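Local coordinates for protein 7,8-dihydro-6-hydroxymethylpterin pyrophosphokinase-dihydropteroate synthase (Plasmodium falciparum, PDB 6JWS) that probably catalyses two successive steps of folate biosynthesis, pyrophosphorylation of 6-hydroxymethyl-7,8-dihydropterin by ATP and condensation of the product with 4-aminobenzoate to dihydropteroate, at residues 124-129 and 215-220; 18-23 and 166-171; 332-337 and 348-353. The protein carries 1 engineered substitution. One frame throughout, in Å; residues are numbered along the deposited sequence.

Interaction 1. Residues 124-129 and 215-220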
ATOM      1  N   LEU B 124     -45.470  11.542 -33.770  1.00 48.49           N
ATOM      2  CA  LEU B 124     -46.371  11.304 -32.652  1.00 48.22           C
ATOM      3  C   LEU B 124     -46.668  12.637 -31.969  1.00 49.55           C
ATOM      4  O   LEU B 124     -45.916  13.600 -32.119  1.00 47.07           O
ATOM      5  CB  LEU B 124     -45.756  10.303 -31.671  1.00 47.89           C
ATOM      6  CG  LEU B 124     -45.662   8.856 -32.156  1.00 49.35           C
ATOM      7  CD1 LEU B 124     -45.263   7.927 -31.017  1.00 45.35           C
ATOM      8  CD2 LEU B 124     -46.973   8.394 -32.774  1.00 48.13           C
ATOM      9  N   LYS B 125     -47.786  12.687 -31.240  1.00 51.23           N
ATOM     10  CA  LYS B 125     -48.200  13.919 -30.587  1.00 56.44           C
ATOM     11  C   LYS B 125     -47.362  14.122 -29.329  1.00 51.64           C
ATOM     12  O   LYS B 125     -47.189  13.191 -28.544  1.00 45.98           O
ATOM     13  CB  LYS B 125     -49.702  13.877 -30.271  1.00 65.32           C
ATOM     14  CG  LYS B 125     -50.624  14.412 -31.362  1.00 76.59           C
ATOM     15  CD  LYS B 125     -52.058  13.884 -31.299  1.00 86.29           C
ATOM     16  CE  LYS B 125     -52.714  13.941 -29.932  1.00 90.86           C
ATOM     17  NZ  LYS B 125     -52.698  15.303 -29.342  1.00 92.06           N
ATOM     18  N   GLU B 126     -46.860  15.350 -29.148  1.00 49.25           N
ATOM     19  CA  GLU B 126     -46.054  15.705 -27.987  1.00 49.06           C
ATOM     20  C   GLU B 126     -46.912  16.330 -26.887  1.00 48.93           C
ATOM     21  O   GLU B 126     -47.925  16.968 -27.166  1.00 51.92           O
ATOM     22  CB  GLU B 126     -44.942  16.675 -28.393  1.00 50.10           C
ATOM     23  CG  GLU B 126     -43.805  16.012 -29.161  1.00 49.11           C
ATOM     24  CD  GLU B 126     -42.568  16.878 -29.325  1.00 50.74           C
ATOM     25  OE1 GLU B 126     -42.623  17.852 -30.111  1.00 53.08           O
ATOM     26  OE2 GLU B 126     -41.556  16.593 -28.649  1.00 48.69           O
ATOM     27  N   VAL B 127     -46.479  16.136 -25.634  1.00 45.61           N
ATOM     28  CA  VAL B 127     -47.001  16.832 -24.463  1.00 45.72           C
ATOM     29  C   VAL B 127     -46.027  17.953 -24.088  1.00 46.83           C
ATOM     30  O   VAL B 127     -44.883  17.966 -24.541  1.00 48.89           O
ATOM     31  CB  VAL B 127     -47.294  15.866 -23.288  1.00 46.70           C
ATOM     32  CG1 VAL B 127     -48.512  14.988 -23.553  1.00 43.01           C
ATOM     33  CG2 VAL B 127     -46.100  14.989 -22.912  1.00 45.75           C
ATOM     34  N   ASN B 128     -46.498  18.921 -23.292  1.00 46.98           N
ATOM     35  CA  ASN B 128     -45.644  19.983 -22.776  1.00 46.32           C
ATOM     36  C   ASN B 128     -44.897  19.469 -21.547  1.00 41.58           C
ATOM     37  O   ASN B 128     -45.225  18.408 -21.011  1.00 38.62           O
ATOM     38  CB  ASN B 128     -46.427  21.270 -22.475  1.00 51.12           C
ATOM     39  CG  ASN B 128     -47.616  21.060 -21.553  1.00 55.08           C
ATOM     40  OD1 ASN B 128     -47.482  20.573 -20.428  1.00 48.39           O
ATOM     41  ND2 ASN B 128     -48.796  21.430 -22.026  1.00 63.05           N
ATOM     42  N   VAL B 129     -43.919  20.257 -21.086  1.00 42.48           N
ATOM     43  CA  VAL B 129     -43.062  19.866 -19.978  1.00 46.73           C
ATOM     44  C   VAL B 129     -43.895  19.569 -18.730  1.00 48.63           C
ATOM     45  O   VAL B 129     -43.796  18.469 -18.184  1.00 51.19           O
ATOM     46  CB  VAL B 129     -41.951  20.897 -19.701  1.00 49.20           C
ATOM     47  CG1 VAL B 129     -41.034  20.426 -18.579  1.00 51.03           C
ATOM     48  CG2 VAL B 129     -41.137  21.209 -20.951  1.00 51.68           C
ATOM     49  N   ASN B 215     -34.753  11.364 -30.123  1.00 28.33           N
ATOM     50  CA  ASN B 215     -34.562  12.744 -30.515  1.00 30.52           C
ATOM     51  C   ASN B 215     -34.827  13.614 -29.289  1.00 32.47           C
ATOM     52  O   ASN B 215     -34.574  13.178 -28.159  1.00 30.06           O
ATOM     53  CB  ASN B 215     -35.352  13.073 -31.785  1.00 32.57           C
ATOM     54  CG  ASN B 215     -34.874  12.260 -32.974  1.00 36.17           C
ATOM     55  OD1 ASN B 215     -33.727  11.800 -33.003  1.00 34.89           O
ATOM     56  ND2 ASN B 215     -35.747  12.053 -33.950  1.00 35.66           N
ATOM     57  N   ASP B 216     -35.357  14.821 -29.533  1.00 31.92           N
ATOM     58  CA  ASP B 216     -35.650  15.776 -28.476  1.00 32.17           C
ATOM     59  C   ASP B 216     -37.134  15.723 -28.105  1.00 31.31           C
ATOM     60  O   ASP B 216     -37.653  16.669 -27.524  1.00 32.46           O
ATOM     61  CB  ASP B 216     -35.260  17.186 -28.917  1.00 33.21           C
ATOM     62  CG  ASP B 216     -36.032  17.642 -30.147  1.00 36.36           C
ATOM     63  OD1 ASP B 216     -36.797  16.824 -30.710  1.00 36.73           O
ATOM     64  OD2 ASP B 216     -35.878  18.814 -30.528  1.00 39.27           O
ATOM     65  N   PHE B 217     -37.809  14.614 -28.428  1.00 30.96           N
ATOM     66  CA  PHE B 217     -39.253  14.520 -28.253  1.00 31.40           C
ATOM     67  C   PHE B 217     -39.622  14.452 -26.770  1.00 35.66           C
ATOM     68  O   PHE B 217     -38.903  13.862 -25.959  1.00 35.98           O
ATOM     69  CB  PHE B 217     -39.832  13.277 -28.942  1.00 28.02           C
ATOM     70  CG  PHE B 217     -39.657  13.192 -30.441  1.00 26.01           C
ATOM     71  CD1 PHE B 217     -39.243  14.287 -31.182  1.00 25.82           C
ATOM     72  CD2 PHE B 217     -39.940  12.013 -31.112  1.00 26.25           C
ATOM     73  CE1 PHE B 217     -39.060  14.193 -32.554  1.00 27.18           C
ATOM     74  CE2 PHE B 217     -39.764  11.919 -32.487  1.00 27.60           C
ATOM     75  CZ  PHE B 217     -39.327  13.011 -33.203  1.00 26.90           C
ATOM     76  N   THR B 218     -40.784  15.031 -26.449  1.00 37.36           N
ATOM     77  CA  THR B 218     -41.426  14.890 -25.153  1.00 36.41           C
ATOM     78  C   THR B 218     -42.823  14.318 -25.382  1.00 39.40           C
ATOM     79  O   THR B 218     -43.707  15.022 -25.866  1.00 41.27           O
ATOM     80  CB  THR B 218     -41.547  16.255 -24.465  1.00 36.03           C
ATOM     81  OG1 THR B 218     -40.294  16.937 -24.484  1.00 32.10           O
ATOM     82  CG2 THR B 218     -42.062  16.154 -23.045  1.00 39.34           C
ATOM     83  N   ILE B 219     -43.010  13.047 -25.016  1.00 37.77           N
ATOM     84  CA  ILE B 219     -44.220  12.304 -25.330  1.00 37.72           C
ATOM     85  C   ILE B 219     -44.722  11.606 -24.067  1.00 40.88           C
ATOM     86  O   ILE B 219     -43.922  11.071 -23.302  1.00 40.55           O
ATOM     87  CB  ILE B 219     -43.919  11.279 -26.445  1.00 36.15           C
ATOM     88  CG1 ILE B 219     -43.737  11.971 -27.796  1.00 36.15           C
ATOM     89  CG2 ILE B 219     -44.967  10.174 -26.494  1.00 32.81           C
ATOM     90  CD1 ILE B 219     -42.798  11.248 -28.724  1.00 37.98           C
ATOM     91  N   PHE B 220     -46.053  11.624 -23.866  1.00 41.21           N
ATOM     92  CA  PHE B 220     -46.727  10.739 -22.928  1.00 41.36           C
ATOM     93  C   PHE B 220     -48.079  10.338 -23.515  1.00 45.06           C
ATOM     94  O   PHE B 220     -48.977  11.167 -23.623  1.00 45.64           O
ATOM     95  CB  PHE B 220     -46.848  11.362 -21.528  1.00 38.26           C
ATOM     96  CG  PHE B 220     -47.024  10.357 -20.411  1.00 35.95           C
ATOM     97  CD1 PHE B 220     -48.265   9.801 -20.133  1.00 34.44           C
ATOM     98  CD2 PHE B 220     -45.937   9.941 -19.647  1.00 34.35           C
ATOM     99  CE1 PHE B 220     -48.414   8.859 -19.119  1.00 36.12           C
ATOM    100  CE2 PHE B 220     -46.083   9.001 -18.637  1.00 32.90           C
ATOM    101  CZ  PHE B 220     -47.324   8.460 -18.370  1.00 35.08           C
TER
HETATM  102  O   HOH W   1     -47.729  13.383 -26.038  1.00 45.17           O

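Interaction 2. Residues 18-23 and 166-171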
ATOM      1  N   ALA B  18     -32.033   7.289 -30.959  1.00 26.38           N
ATOM      2  CA  ALA B  18     -32.649   6.747 -29.756  1.00 25.19           C
ATOM      3  C   ALA B  18     -31.581   6.322 -28.749  1.00 24.20           C
ATOM      4  O   ALA B  18     -30.516   5.840 -29.140  1.00 23.13           O
ATOM      5  CB  ALA B  18     -33.488   5.548 -30.107  1.00 22.68           C
ATOM      6  N   VAL B  19     -31.926   6.434 -27.456  1.00 22.48           N
ATOM      7  CA  VAL B  19     -31.106   5.963 -26.355  1.00 20.95           C
ATOM      8  C   VAL B  19     -31.892   4.882 -25.624  1.00 21.84           C
ATOM      9  O   VAL B  19     -33.043   5.103 -25.268  1.00 23.66           O
ATOM     10  CB  VAL B  19     -30.713   7.135 -25.434  1.00 20.65           C
ATOM     11  CG1 VAL B  19     -29.721   6.732 -24.352  1.00 19.57           C
ATOM     12  CG2 VAL B  19     -30.167   8.310 -26.227  1.00 20.19           C
ATOM     13  N   LEU B  20     -31.276   3.705 -25.455  1.00 21.87           N
ATOM     14  CA  LEU B  20     -31.927   2.552 -24.856  1.00 22.54           C
ATOM     15  C   LEU B  20     -31.256   2.141 -23.546  1.00 23.37           C
ATOM     16  O   LEU B  20     -30.059   2.370 -23.347  1.00 21.41           O
ATOM     17  CB  LEU B  20     -31.903   1.366 -25.829  1.00 23.15           C
ATOM     18  CG  LEU B  20     -32.454   1.598 -27.236  1.00 24.12           C
ATOM     19  CD1 LEU B  20     -32.451   0.283 -28.001  1.00 24.24           C
ATOM     20  CD2 LEU B  20     -33.866   2.184 -27.200  1.00 25.67           C
ATOM     21  N   ASN B  21     -32.066   1.504 -22.683  1.00 23.21           N
ATOM     22  CA  ASN B  21     -31.617   0.766 -21.517  1.00 23.50           C
ATOM     23  C   ASN B  21     -31.876  -0.728 -21.735  1.00 25.24           C
ATOM     24  O   ASN B  21     -32.956  -1.115 -22.172  1.00 27.00           O
ATOM     25  CB  ASN B  21     -32.263   1.276 -20.227  1.00 24.01           C
ATOM     26  CG  ASN B  21     -31.553   0.731 -19.002  1.00 27.40           C
ATOM     27  OD1 ASN B  21     -30.513   1.244 -18.605  1.00 30.92           O
ATOM     28  ND2 ASN B  21     -32.061  -0.336 -18.412  1.00 26.99           N
ATOM     29  N   LEU B  22     -30.867  -1.559 -21.438  1.00 24.81           N
ATOM     30  CA  LEU B  22     -30.945  -3.010 -21.521  1.00 26.06           C
ATOM     31  C   LEU B  22     -30.653  -3.565 -20.129  1.00 26.18           C
ATOM     32  O   LEU B  22     -29.584  -3.311 -19.591  1.00 24.62           O
ATOM     33  CB  LEU B  22     -29.872  -3.523 -22.493  1.00 27.47           C
ATOM     34  CG  LEU B  22     -30.110  -3.400 -24.002  1.00 29.91           C
ATOM     35  CD1 LEU B  22     -30.553  -2.008 -24.423  1.00 28.97           C
ATOM     36  CD2 LEU B  22     -28.850  -3.786 -24.763  1.00 29.99           C
ATOM     37  N   GLY B  23     -31.595  -4.333 -19.559  1.00 27.92           N
ATOM     38  CA  GLY B  23     -31.467  -4.821 -18.193  1.00 27.10           C
ATOM     39  C   GLY B  23     -31.796  -6.306 -18.091  1.00 28.27           C
ATOM     40  O   GLY B  23     -32.611  -6.808 -18.849  1.00 29.13           O
ATOM     41  N   LEU B 166     -27.110  -1.736 -18.975  1.00 22.90           N
ATOM     42  CA  LEU B 166     -26.251  -1.128 -19.967  1.00 24.13           C
ATOM     43  C   LEU B 166     -27.119  -0.209 -20.816  1.00 21.55           C
ATOM     44  O   LEU B 166     -28.222  -0.602 -21.178  1.00 24.29           O
ATOM     45  CB  LEU B 166     -25.657  -2.280 -20.792  1.00 26.47           C
ATOM     46  CG  LEU B 166     -25.085  -1.917 -22.154  1.00 26.99           C
ATOM     47  CD1 LEU B 166     -23.792  -1.164 -21.959  1.00 29.28           C
ATOM     48  CD2 LEU B 166     -24.823  -3.176 -22.949  1.00 30.74           C
ATOM     49  N   THR B 167     -26.624   0.992 -21.126  1.00 19.12           N
ATOM     50  CA  THR B 167     -27.268   1.846 -22.114  1.00 19.79           C
ATOM     51  C   THR B 167     -26.541   1.767 -23.461  1.00 21.93           C
ATOM     52  O   THR B 167     -25.385   1.338 -23.524  1.00 19.61           O
ATOM     53  CB  THR B 167     -27.476   3.278 -21.598  1.00 20.86           C
ATOM     54  OG1 THR B 167     -26.230   3.895 -21.255  1.00 18.99           O
ATOM     55  CG2 THR B 167     -28.497   3.369 -20.471  1.00 19.32           C
ATOM     56  N   VAL B 168     -27.261   2.149 -24.533  1.00 23.01           N
ATOM     57  CA  VAL B 168     -26.758   2.209 -25.896  1.00 24.09           C
ATOM     58  C   VAL B 168     -27.403   3.402 -26.597  1.00 24.96           C
ATOM     59  O   VAL B 168     -28.560   3.717 -26.340  1.00 26.76           O
ATOM     60  CB  VAL B 168     -26.974   0.911 -26.709  1.00 25.55           C
ATOM     61  CG1 VAL B 168     -26.696  -0.344 -25.908  1.00 25.74           C
ATOM     62  CG2 VAL B 168     -28.343   0.841 -27.361  1.00 28.97           C
ATOM     63  N   VAL B 169     -26.630   4.075 -27.460  1.00 22.85           N
ATOM     64  CA  VAL B 169     -27.193   5.026 -28.403  1.00 21.69           C
ATOM     65  C   VAL B 169     -27.265   4.351 -29.774  1.00 24.22           C
ATOM     66  O   VAL B 169     -26.296   3.725 -30.221  1.00 27.22           O
ATOM     67  CB  VAL B 169     -26.381   6.333 -28.453  1.00 19.57           C
ATOM     68  CG1 VAL B 169     -26.936   7.299 -29.484  1.00 19.42           C
ATOM     69  CG2 VAL B 169     -26.248   7.013 -27.090  1.00 17.69           C
ATOM     70  N   VAL B 170     -28.437   4.464 -30.417  1.00 25.67           N
ATOM     71  CA  VAL B 170     -28.728   3.874 -31.716  1.00 25.36           C
ATOM     72  C   VAL B 170     -29.057   4.988 -32.711  1.00 26.78           C
ATOM     73  O   VAL B 170     -29.866   5.878 -32.435  1.00 27.44           O
ATOM     74  CB  VAL B 170     -29.871   2.841 -31.615  1.00 25.75           C
ATOM     75  CG1 VAL B 170     -30.099   2.113 -32.926  1.00 26.57           C
ATOM     76  CG2 VAL B 170     -29.583   1.809 -30.544  1.00 26.86           C
ATOM     77  N   LYS B 171     -28.388   4.951 -33.867  1.00 28.81           N
ATOM     78  CA  LYS B 171     -28.842   5.704 -35.031  1.00 29.62           C
ATOM     79  C   LYS B 171     -29.810   4.787 -35.775  1.00 30.61           C
ATOM     80  O   LYS B 171     -29.403   3.720 -36.242  1.00 27.50           O
ATOM     81  CB  LYS B 171     -27.645   6.180 -35.855  1.00 27.89           C
ATOM     82  CG  LYS B 171     -27.926   6.945 -37.146  1.00 29.76           C
ATOM     83  CD  LYS B 171     -26.716   6.893 -38.111  1.00 30.17           C
ATOM     84  CE  LYS B 171     -25.762   8.077 -38.065  1.00 30.18           C
ATOM     85  NZ  LYS B 171     -24.399   7.726 -38.553  1.00 26.41           N
TER

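Interaction 3. Residues 332-337 and 348-353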
ATOM      1  N   CYS B 332     -25.366   5.017 -16.082  1.00 16.92           N
ATOM      2  CA  CYS B 332     -25.075   4.599 -17.454  1.00 15.61           C
ATOM      3  C   CYS B 332     -25.029   5.781 -18.422  1.00 15.47           C
ATOM      4  O   CYS B 332     -24.119   5.855 -19.235  1.00 16.62           O
ATOM      5  CB  CYS B 332     -26.115   3.611 -17.963  1.00 14.63           C
ATOM      6  SG  CYS B 332     -25.976   1.980 -17.199  1.00 15.26           S
ATOM      7  N   LEU B 333     -26.018   6.680 -18.377  1.00 15.32           N
ATOM      8  CA  LEU B 333     -26.058   7.832 -19.273  1.00 15.53           C
ATOM      9  C   LEU B 333     -24.841   8.726 -19.039  1.00 16.50           C
ATOM     10  O   LEU B 333     -24.374   9.384 -19.973  1.00 16.46           O
ATOM     11  CB  LEU B 333     -27.340   8.642 -19.037  1.00 15.70           C
ATOM     12  CG  LEU B 333     -28.677   7.938 -19.327  1.00 16.45           C
ATOM     13  CD1 LEU B 333     -29.865   8.832 -18.963  1.00 15.16           C
ATOM     14  CD2 LEU B 333     -28.785   7.524 -20.785  1.00 16.00           C
ATOM     15  N   ASN B 334     -24.343   8.766 -17.789  1.00 15.78           N
ATOM     16  CA  ASN B 334     -23.236   9.650 -17.455  1.00 16.45           C
ATOM     17  C   ASN B 334     -21.965   9.210 -18.187  1.00 16.28           C
ATOM     18  O   ASN B 334     -21.065  10.017 -18.376  1.00 15.96           O
ATOM     19  CB  ASN B 334     -23.030   9.764 -15.938  1.00 17.49           C
ATOM     20  CG  ASN B 334     -21.838  10.616 -15.537  1.00 19.02           C
ATOM     21  OD1 ASN B 334     -21.767  11.806 -15.854  1.00 19.49           O
ATOM     22  ND2 ASN B 334     -20.889  10.018 -14.836  1.00 19.39           N
ATOM     23  N   ASP B 335     -21.875   7.920 -18.553  1.00 16.58           N
ATOM     24  CA  ASP B 335     -20.715   7.394 -19.264  1.00 17.20           C
ATOM     25  C   ASP B 335     -20.735   7.854 -20.718  1.00 18.34           C
ATOM     26  O   ASP B 335     -19.675   8.116 -21.283  1.00 18.90           O
ATOM     27  CB  ASP B 335     -20.707   5.862 -19.318  1.00 15.92           C
ATOM     28  CG  ASP B 335     -20.419   5.160 -18.005  1.00 15.75           C
ATOM     29  OD1 ASP B 335     -19.809   5.780 -17.112  1.00 17.05           O
ATOM     30  OD2 ASP B 335     -20.818   4.005 -17.880  1.00 15.02           O
ATOM     31  N   MET B 336     -21.946   7.926 -21.303  1.00 20.05           N
ATOM     32  CA  MET B 336     -22.148   8.129 -22.738  1.00 20.44           C
ATOM     33  C   MET B 336     -22.305   9.612 -23.054  1.00 20.08           C
ATOM     34  O   MET B 336     -21.613  10.111 -23.928  1.00 19.73           O
ATOM     35  CB  MET B 336     -23.383   7.399 -23.293  1.00 19.60           C
ATOM     36  CG  MET B 336     -23.493   5.939 -22.880  1.00 19.27           C
ATOM     37  SD  MET B 336     -24.725   5.089 -23.909  1.00 21.69           S
ATOM     38  CE  MET B 336     -26.178   6.094 -23.596  1.00 18.73           C
ATOM     39  N   ILE B 337     -23.212  10.304 -22.345  1.00 20.86           N
ATOM     40  CA  ILE B 337     -23.672  11.614 -22.788  1.00 20.86           C
ATOM     41  C   ILE B 337     -23.765  12.558 -21.596  1.00 21.55           C
ATOM     42  O   ILE B 337     -24.815  13.142 -21.330  1.00 21.13           O
ATOM     43  CB  ILE B 337     -25.017  11.502 -23.542  1.00 20.97           C
ATOM     44  CG1 ILE B 337     -26.131  10.949 -22.645  1.00 19.90           C
ATOM     45  CG2 ILE B 337     -24.848  10.694 -24.826  1.00 19.03           C
ATOM     46  CD1 ILE B 337     -27.457  10.711 -23.359  1.00 19.68           C
ATOM     47  N   THR B 348     -27.885  19.026 -17.036  1.00 26.64           N
ATOM     48  CA  THR B 348     -27.182  17.997 -17.782  1.00 25.23           C
ATOM     49  C   THR B 348     -27.168  16.689 -16.992  1.00 22.22           C
ATOM     50  O   THR B 348     -27.285  16.673 -15.764  1.00 21.16           O
ATOM     51  CB  THR B 348     -25.777  18.462 -18.184  1.00 25.69           C
ATOM     52  OG1 THR B 348     -24.994  18.435 -16.993  1.00 25.35           O
ATOM     53  CG2 THR B 348     -25.752  19.844 -18.808  1.00 25.73           C
ATOM     54  N   ILE B 349     -27.048  15.593 -17.745  1.00 19.78           N
ATOM     55  CA  ILE B 349     -26.875  14.256 -17.214  1.00 19.22           C
ATOM     56  C   ILE B 349     -25.808  14.255 -16.120  1.00 19.96           C
ATOM     57  O   ILE B 349     -26.048  13.740 -15.036  1.00 20.37           O
ATOM     58  CB  ILE B 349     -26.550  13.257 -18.347  1.00 17.87           C
ATOM     59  CG1 ILE B 349     -27.703  13.111 -19.347  1.00 15.98           C
ATOM     60  CG2 ILE B 349     -26.160  11.919 -17.734  1.00 16.70           C
ATOM     61  CD1 ILE B 349     -29.034  12.711 -18.707  1.00 16.02           C
ATOM     62  N   ARG B 350     -24.632  14.831 -16.402  1.00 21.48           N
ATOM     63  CA  ARG B 350     -23.541  14.813 -15.441  1.00 23.44           C
ATOM     64  C   ARG B 350     -23.966  15.507 -14.143  1.00 22.75           C
ATOM     65  O   ARG B 350     -23.718  14.976 -13.064  1.00 20.74           O
ATOM     66  CB  ARG B 350     -22.233  15.374 -16.024  1.00 24.57           C
ATOM     67  CG  ARG B 350     -21.074  15.382 -15.032  1.00 27.74           C
ATOM     68  CD  ARG B 350     -19.698  14.946 -15.534  1.00 34.24           C
ATOM     69  NE  ARG B 350     -19.586  13.547 -15.957  1.00 34.74           N
ATOM     70  CZ  ARG B 350     -18.704  13.094 -16.858  1.00 38.22           C
ATOM     71  NH1 ARG B 350     -17.850  13.937 -17.426  1.00 35.47           N
ATOM     72  NH2 ARG B 350     -18.691  11.806 -17.200  1.00 36.97           N
ATOM     73  N   CYS B 351     -24.609  16.682 -14.243  1.00 23.49           N
ATOM     74  CA  CYS B 351     -24.979  17.426 -13.048  1.00 23.85           C
ATOM     75  C   CYS B 351     -26.018  16.666 -12.227  1.00 21.54           C
ATOM     76  O   CYS B 351     -25.888  16.629 -11.005  1.00 22.02           O
ATOM     77  CB  CYS B 351     -25.436  18.847 -13.360  1.00 30.85           C
ATOM     78  SG  CYS B 351     -24.067  19.952 -13.809  1.00 43.15           S
ATOM     79  N   LEU B 352     -27.001  16.033 -12.896  1.00 19.32           N
ATOM     80  CA  LEU B 352     -28.019  15.211 -12.244  1.00 18.64           C
ATOM     81  C   LEU B 352     -27.359  14.000 -11.594  1.00 19.23           C
ATOM     82  O   LEU B 352     -27.706  13.614 -10.478  1.00 18.79           O
ATOM     83  CB  LEU B 352     -29.091  14.749 -13.248  1.00 18.72           C
ATOM     84  CG  LEU B 352     -30.034  15.826 -13.803  1.00 21.04           C
ATOM     85  CD1 LEU B 352     -30.941  15.276 -14.890  1.00 20.37           C
ATOM     86  CD2 LEU B 352     -30.883  16.467 -12.701  1.00 19.39           C
ATOM     87  N   TYR B 353     -26.407  13.385 -12.312  1.00 17.63           N
ATOM     88  CA  TYR B 353     -25.697  12.265 -11.726  1.00 16.66           C
ATOM     89  C   TYR B 353     -24.996  12.700 -10.433  1.00 17.36           C
ATOM     90  O   TYR B 353     -25.141  12.028  -9.414  1.00 17.37           O
ATOM     91  CB  TYR B 353     -24.754  11.597 -12.731  1.00 16.16           C
ATOM     92  CG  TYR B 353     -23.881  10.557 -12.075  1.00 16.36           C
ATOM     93  CD1 TYR B 353     -24.350   9.271 -11.883  1.00 15.91           C
ATOM     94  CD2 TYR B 353     -22.621  10.881 -11.585  1.00 16.35           C
ATOM     95  CE1 TYR B 353     -23.586   8.314 -11.242  1.00 17.19           C
ATOM     96  CE2 TYR B 353     -21.832   9.934 -10.954  1.00 17.08           C
ATOM     97  CZ  TYR B 353     -22.328   8.655 -10.774  1.00 18.17           C
ATOM     98  OH  TYR B 353     -21.588   7.711 -10.138  1.00 20.13           O
TER

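Interaction 1. Residues 124-129 and 215-220
In the HPPK part of this bifunctional enzyme, an irregular run, 124-129, leads into helix 129-148 and crosses 215-220 nearly at right angles, the two directions differing by 89°. The latter runs from the turn after strand 208-214 into the short strand 219-221, which pairs with strand 316-318. Across this crossing one direct hydrogen bond joins backbone to backbone, and a second comes from a side chain, that of E126. Its CG stands anti to the carbonyl carbon, and the chain beyond it runs out extended, bringing OE2 alongside the backbone of F217 and T218. There OE2 accepts from T218 N at 2.8 Å, a nearly straight bond (162°) that uses the anti lone pair, the one turned from the other carboxylate oxygen. The same oxygen lies 3.1 Å from F217 CA. D216 OD1 lies 5.2 Å from E126 OE2, not in contact, a proximity of like charges that might slightly raise the proton affinity of either acid.

Next along the chain, V127 N donates to T218 O at 3.0 Å, bent to 145° and entering from above the carbonyl plane. T218 is thus held at both its N-H and its carbonyl, once by a side chain and once by the backbone. V127 directs CG2 over the backbone between I219 and F220, and this methyl also touches F220 CB. T218 CG2, anti to its own backbone N, rests on V127 O from the other segment. Beyond the contact the F220 ring meets that of F315, a residue of the nucleotide pocket, whereas N128 OD1 caps helix 129-148 by accepting from N131 N. A water completes the crossing: it donates to K125 O at 2.6 Å and accepts from F220 N at 3.3 Å.

Interaction 2. Residues 18-23 and 166-171
Two neighbouring central strands, 16-24 and 163-172, of the antiparallel sheet of the HPPK domain, whose order 208-214, 16-24, 163-172, 46-57 is that of a ferredoxin-like core, meet here. Hydrogen-bonded pairs alternate with non-hydrogen-bonded ones: A18 faces V170, L20 faces V168 and L22 faces L166, with V19-V169 and N21-T167 between them. Each hydrogen-bonded pair is joined by two bonds. The straightest runs from V170 N to A18 O (2.8 Å, 176°), nearly along the C=O axis. By contrast, L166 N reaches L22 O at only 138°. Alpha hydrogens add weaker contacts, the shortest between T167 CA and L20 O at 3.1 Å.

Side chains sort by face. On the face of A18, L20 and L22, which helix 30-44 covers, L20 crosses V168 obliquely, its CB 3.9 Å from V168 CG2. That methyl occupies the crowded position between its own backbone N and carbonyl carbon. Farther out, L20 CD1 reaches V170 CG2, and L22 CD2 meets V168 CG1 at 4.2 Å.

On the other face V19 CG2 touches V169 CG2. In the next pair N21, with CG anti to the backbone N (chi1 -167°), lays OD1 against the methyl T167 CG2, at 3.5 Å. Its ND2 makes a weak hydrogen bond to N165 OD1. On its far edge strand 16-24 pairs with strand 208-214, which supplies the magnesium ligands D208 and D210. Backbone polarity is therefore spent within the sheet; aliphatic groups pack the face under helix 30-44, while the face under helix 327-336 mixes valines with T167 and N21, whose side chain lies about 7 Å from the magnesium ion.

Interaction 3. Residues 332-337 and 348-353
Polar contacts centre on N334, whose CG lies anti to the backbone N (chi1 177°) so that the amide reaches the second helix. R350 NE donates to N334 OD1 at 2.8 Å, in the plane of the carbonyl and on one of its lone pairs. The oxygen lies at the edge of the guanidinium, though tilted 22° out of its plane. A second, weak bond comes from R350 NH2 to the same oxygen at 3.4 Å. The arginine gets there by bending at chi2 and chi3, and its guanidinium stands steeply to the amide, the two planes 75° apart. The positive charge probably polarises the amide carbonyl.

A stacking contact uses the other end of that amide. N334 ND2 sits over one face of the Y353 ring, 3.8 Å from CD2 of Y353 and offset toward the rim, with amide and ring almost parallel. The ring also meets that of Y327, and Y353 OH is hydrogen-bonded to Y327 OH and to K369 NZ.

These residues bridge a helical hairpin whose two short axes run roughly antiparallel, 9.0 Å apart at closest: residues 332-337 of the first arm pack against the start of helix 349-364. T348 is the N-cap of the second helix, its OG1 accepting from C351 N at 3.3 Å.

Apolar contacts gather round I349, which points at the first helix. Its CG2, anti to the backbone N, presses into the backbone between L333 and N334 and lies 3.7 Å from L333 CB. I349 CG1 lies against the carbonyl oxygen of I337 and, at 4.2 Å, I337 CG1, while CD1 at the end of the branch reaches L333 CD1.

How the interactions relate
Interactions 2 and 3 touch directly, their centres 14 Å apart: the first helix of interaction 3 lies against the sheet of interaction 2, where M336 CE comes within 3.2 Å of T167 OG1 and also packs on V19 and V169. Interaction 1 stands apart, its centre 19 Å from that of interaction 2 and 21 Å from that of interaction 3. Strand 208-214 connects it to interaction 2, since this strand borders 18-23 and runs on into the turn at 215-220. The nucleotide site lies close to both: the side chains of F220 and L20 are each about 7 Å from the bound ATP, whereas L333 of interaction 3 is about 12 Å away.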